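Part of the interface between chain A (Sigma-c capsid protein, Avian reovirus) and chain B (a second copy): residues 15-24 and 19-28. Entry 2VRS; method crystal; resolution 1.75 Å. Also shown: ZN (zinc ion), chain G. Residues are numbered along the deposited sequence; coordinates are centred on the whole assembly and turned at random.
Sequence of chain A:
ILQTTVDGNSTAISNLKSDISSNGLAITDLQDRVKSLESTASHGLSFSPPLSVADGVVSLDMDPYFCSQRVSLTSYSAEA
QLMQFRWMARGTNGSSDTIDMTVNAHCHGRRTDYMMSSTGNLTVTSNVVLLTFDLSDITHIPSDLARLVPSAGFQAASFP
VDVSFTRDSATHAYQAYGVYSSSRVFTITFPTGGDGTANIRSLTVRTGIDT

Chain A, residues 15-24: NLKSDISSNG
Chain B 19-28: DISSNGLAIT

Knobs-into-holes packing, in which a side chain from one helix fills a pocket formed by four residues of its neighbour, is well illustrated by two copies of the avian reovirus sigma-C capsid protein. Both stretches, 15-24 of chain A and 19-28 of chain B, are helical throughout and belong to longer helices. Phi lies between -55° and -67° and psi between -33° and -48°, and regular i to i+4 backbone hydrogen bonds of 2.9 to 3.2 Å, N to O, run from Asp A19 N to Asn A15 O through Gly A24 N to Ile A20 O, and from Asn B23 N to Asp B19 O through Thr B28 N to Gly B24 O. The helices point the same way, with their axes crossing at 23° and approaching to 10.2 Å. The register is set by two CA-CA distances of 6.5 Å, one between Ile A20 CA and Ile B20 CA, the other between Asn A23 CA and Gly B24 CA.

The apolar part of the contact centres on Ile B20, the residue with the largest covered area. Its CA-to-CB bond points toward chain A, and its side chain (chi1 m, chi2 t) is a knob among Leu A16, Asp A19, Ile A20 and Asn A23. CD1 of Ile B20 lies 3.4 Å from CD2 of Leu A16 and 3.6 Å from CG1 of Ile A20, while Ile B20 CG2 is 3.6 Å from Asp A19 CB. Leu A16 (m, t) starts sideways, but the end of its side chain comes nearer; Ile A20 (m, t) also points sideways. Leu A16, Ile A20 and Ile B20 are all buried in the assembly.

The reciprocal knob is polar. Asn A23, directed toward chain B with chi1 -79° and chi2 -9°, sits among Ile B20, Asn B23, Gly B24 and Ile B27. Asn A23 ND2 donates a hydrogen bond to Ile B20 O (3.3 Å, N-H...O angle 148°). Ile B20 O also accepts from Gly B24 N at 2.9 Å, so the amide joins an acceptor already engaged in the helix. Around this bond the packing is close: Asn A23 ND2 is 3.7 Å from Asn B23 CB, and Ile B27 CD1 (chi1 m, chi2 t) approaches Asn A23 O at 3.6 Å and Asn A23 OD1 at 3.7 Å. Asn B23 has chi1 -76° and chi2 -5°. Gly B24 contributes backbone alone to the pocket, its N lying 3.9 Å from Asn A23 ND2.

Metal coordination accompanies the packing without bridging the two stretches. Asp A19 (chi1 -64°, chi2 -27°) binds the zinc ion through both carboxylate oxygens, unequally, with OD2 at 2.0 Å and OD1 at 2.6 Å from ZN. The same side chain thus offers its CB to Ile B20 and its carboxylate to the metal. Within chain A, Ser A22 OG (chi1 m) donates to Ser A18 O at 3.1 Å; neither serine contacts chain B's stretch. The two stretches together bury 321 Å².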

# COMPACT_ATOMS: atom_id res chain seq x y z
N ASN A 15 -65.19 36.73 -5.85
CA ASN A 15 -64.49 35.75 -6.68
C ASN A 15 -62.99 36.07 -6.80
O ASN A 15 -62.13 35.19 -6.64
CB ASN A 15 -65.13 35.64 -8.08
CG ASN A 15 -66.59 35.19 -8.03
OD1 ASN A 15 -67.04 34.61 -7.03
ND2 ASN A 15 -67.33 35.45 -9.10
N LEU A 16 -62.67 37.33 -7.09
CA LEU A 16 -61.26 37.74 -7.18
C LEU A 16 -60.56 37.52 -5.83
O LEU A 16 -59.44 37.00 -5.77
CB LEU A 16 -61.12 39.22 -7.59
CG LEU A 16 -61.51 39.72 -9.00
CD1 LEU A 16 -61.41 41.24 -9.07
CD2 LEU A 16 -60.68 39.13 -10.06
N LYS A 17 -61.24 37.88 -4.75
CA LYS A 17 -60.69 37.68 -3.40
C LYS A 17 -60.28 36.23 -3.12
O LYS A 17 -59.21 35.94 -2.49
CB LYS A 17 -61.72 38.14 -2.37
CG LYS A 17 -61.13 38.42 -1.03
CD LYS A 17 -62.15 39.18 -0.17
CE LYS A 17 -61.79 39.08 1.32
NZ LYS A 17 -62.85 39.63 2.22
N SER A 18 -61.14 35.32 -3.55
CA SER A 18 -60.92 33.88 -3.35
C SER A 18 -59.70 33.41 -4.12
O SER A 18 -58.90 32.60 -3.59
CB SER A 18 -62.15 33.09 -3.80
OG SER A 18 -63.23 33.32 -2.93
N ASP A 19 -59.56 33.85 -5.36
CA ASP A 19 -58.38 33.50 -6.16
C ASP A 19 -57.07 34.10 -5.64
O ASP A 19 -56.01 33.49 -5.71
CB ASP A 19 -58.56 33.94 -7.61
CG ASP A 19 -59.71 33.22 -8.28
OD1 ASP A 19 -60.04 32.08 -7.89
OD2 ASP A 19 -60.23 33.81 -9.24
N ILE A 20 -57.14 35.34 -5.14
CA ILE A 20 -55.97 36.01 -4.55
C ILE A 20 -55.55 35.24 -3.29
O ILE A 20 -54.35 34.98 -3.09
CB ILE A 20 -56.29 37.52 -4.24
CG1 ILE A 20 -56.49 38.27 -5.55
CG2 ILE A 20 -55.16 38.16 -3.43
CD1 ILE A 20 -57.21 39.64 -5.37
N SER A 21 -56.53 34.86 -2.47
CA SER A 21 -56.28 34.05 -1.27
C SER A 21 -55.62 32.72 -1.60
O SER A 21 -54.64 32.33 -0.93
CB SER A 21 -57.56 33.76 -0.51
OG SER A 21 -57.31 32.94 0.64
N SER A 22 -56.14 32.06 -2.62
CA SER A 22 -55.57 30.76 -3.09
C SER A 22 -54.13 30.94 -3.51
O SER A 22 -53.24 30.12 -3.17
CB SER A 22 -56.37 30.20 -4.25
OG SER A 22 -57.61 29.79 -3.77
N ASN A 23 -53.89 32.00 -4.29
CA ASN A 23 -52.51 32.35 -4.68
C ASN A 23 -51.60 32.60 -3.49
O ASN A 23 -50.46 32.12 -3.47
CB ASN A 23 -52.44 33.56 -5.60
CG ASN A 23 -52.79 33.24 -7.06
OD1 ASN A 23 -52.92 32.09 -7.45
ND2 ASN A 23 -52.97 34.29 -7.85
N GLY A 24 -52.08 33.35 -2.50
CA GLY A 24 -51.28 33.61 -1.27
C GLY A 24 -50.94 32.35 -0.50
O GLY A 24 -49.81 32.20 -0.01
N ASP B 19 -53.99 39.99 -13.94
CA ASP B 19 -52.86 39.94 -13.00
C ASP B 19 -52.87 38.71 -12.08
O ASP B 19 -51.80 38.11 -11.84
CB ASP B 19 -52.85 41.18 -12.14
CG ASP B 19 -52.52 42.44 -12.93
OD1 ASP B 19 -52.22 42.33 -14.14
OD2 ASP B 19 -52.58 43.52 -12.32
N ILE B 20 -54.05 38.37 -11.55
CA ILE B 20 -54.22 37.14 -10.73
C ILE B 20 -53.85 35.92 -11.53
O ILE B 20 -53.18 34.99 -11.03
CB ILE B 20 -55.70 37.02 -10.20
CG1 ILE B 20 -55.96 38.11 -9.18
CG2 ILE B 20 -56.03 35.57 -9.64
CD1 ILE B 20 -57.48 38.44 -9.02
N SER B 21 -54.28 35.90 -12.79
CA SER B 21 -54.01 34.81 -13.72
C SER B 21 -52.51 34.72 -14.02
O SER B 21 -51.93 33.62 -14.03
CB SER B 21 -54.80 35.01 -15.00
OG SER B 21 -54.40 34.06 -15.96
N SER B 22 -51.88 35.88 -14.21
CA SER B 22 -50.41 35.93 -14.36
C SER B 22 -49.65 35.40 -13.15
O SER B 22 -48.66 34.69 -13.32
CB SER B 22 -49.93 37.35 -14.68
OG SER B 22 -50.33 37.65 -16.01
N ASN B 23 -50.09 35.78 -11.97
CA ASN B 23 -49.55 35.25 -10.70
C ASN B 23 -49.72 33.73 -10.61
O ASN B 23 -48.76 33.03 -10.28
CB ASN B 23 -50.13 35.98 -9.49
CG ASN B 23 -49.52 37.36 -9.28
OD1 ASN B 23 -48.58 37.77 -9.99
ND2 ASN B 23 -50.06 38.09 -8.31
N GLY B 24 -50.90 33.23 -10.97
CA GLY B 24 -51.20 31.79 -11.00
C GLY B 24 -50.22 31.04 -11.89
O GLY B 24 -49.67 30.00 -11.49
N LEU B 25 -50.00 31.56 -13.10
CA LEU B 25 -49.07 30.93 -14.03
C LEU B 25 -47.66 30.88 -13.46
O LEU B 25 -46.97 29.85 -13.59
CB LEU B 25 -49.05 31.72 -15.34
CG LEU B 25 -48.77 30.97 -16.64
CD1 LEU B 25 -49.94 30.02 -16.98
CD2 LEU B 25 -48.57 31.98 -17.76
N ALA B 26 -47.23 31.97 -12.83
CA ALA B 26 -45.88 32.03 -12.24
C ALA B 26 -45.75 31.04 -11.08
O ALA B 26 -44.68 30.44 -10.87
CB ALA B 26 -45.57 33.43 -11.79
N ILE B 27 -46.86 30.84 -10.36
CA ILE B 27 -46.88 29.89 -9.24
C ILE B 27 -46.71 28.45 -9.76
O ILE B 27 -45.98 27.66 -9.14
CB ILE B 27 -48.16 30.06 -8.32
CG1 ILE B 27 -47.99 31.29 -7.42
CG2 ILE B 27 -48.45 28.80 -7.49
CD1 ILE B 27 -49.29 31.90 -6.88
N THR B 28 -47.43 28.10 -10.83
CA THR B 28 -47.34 26.78 -11.42
C THR B 28 -45.88 26.53 -11.86
O THR B 28 -45.31 25.48 -11.57
CB THR B 28 -48.30 26.63 -12.63
OG1 THR B 28 -49.66 26.73 -12.16
CG2 THR B 28 -48.14 25.26 -13.30
ZN ZN G . -61.66 32.52 -9.87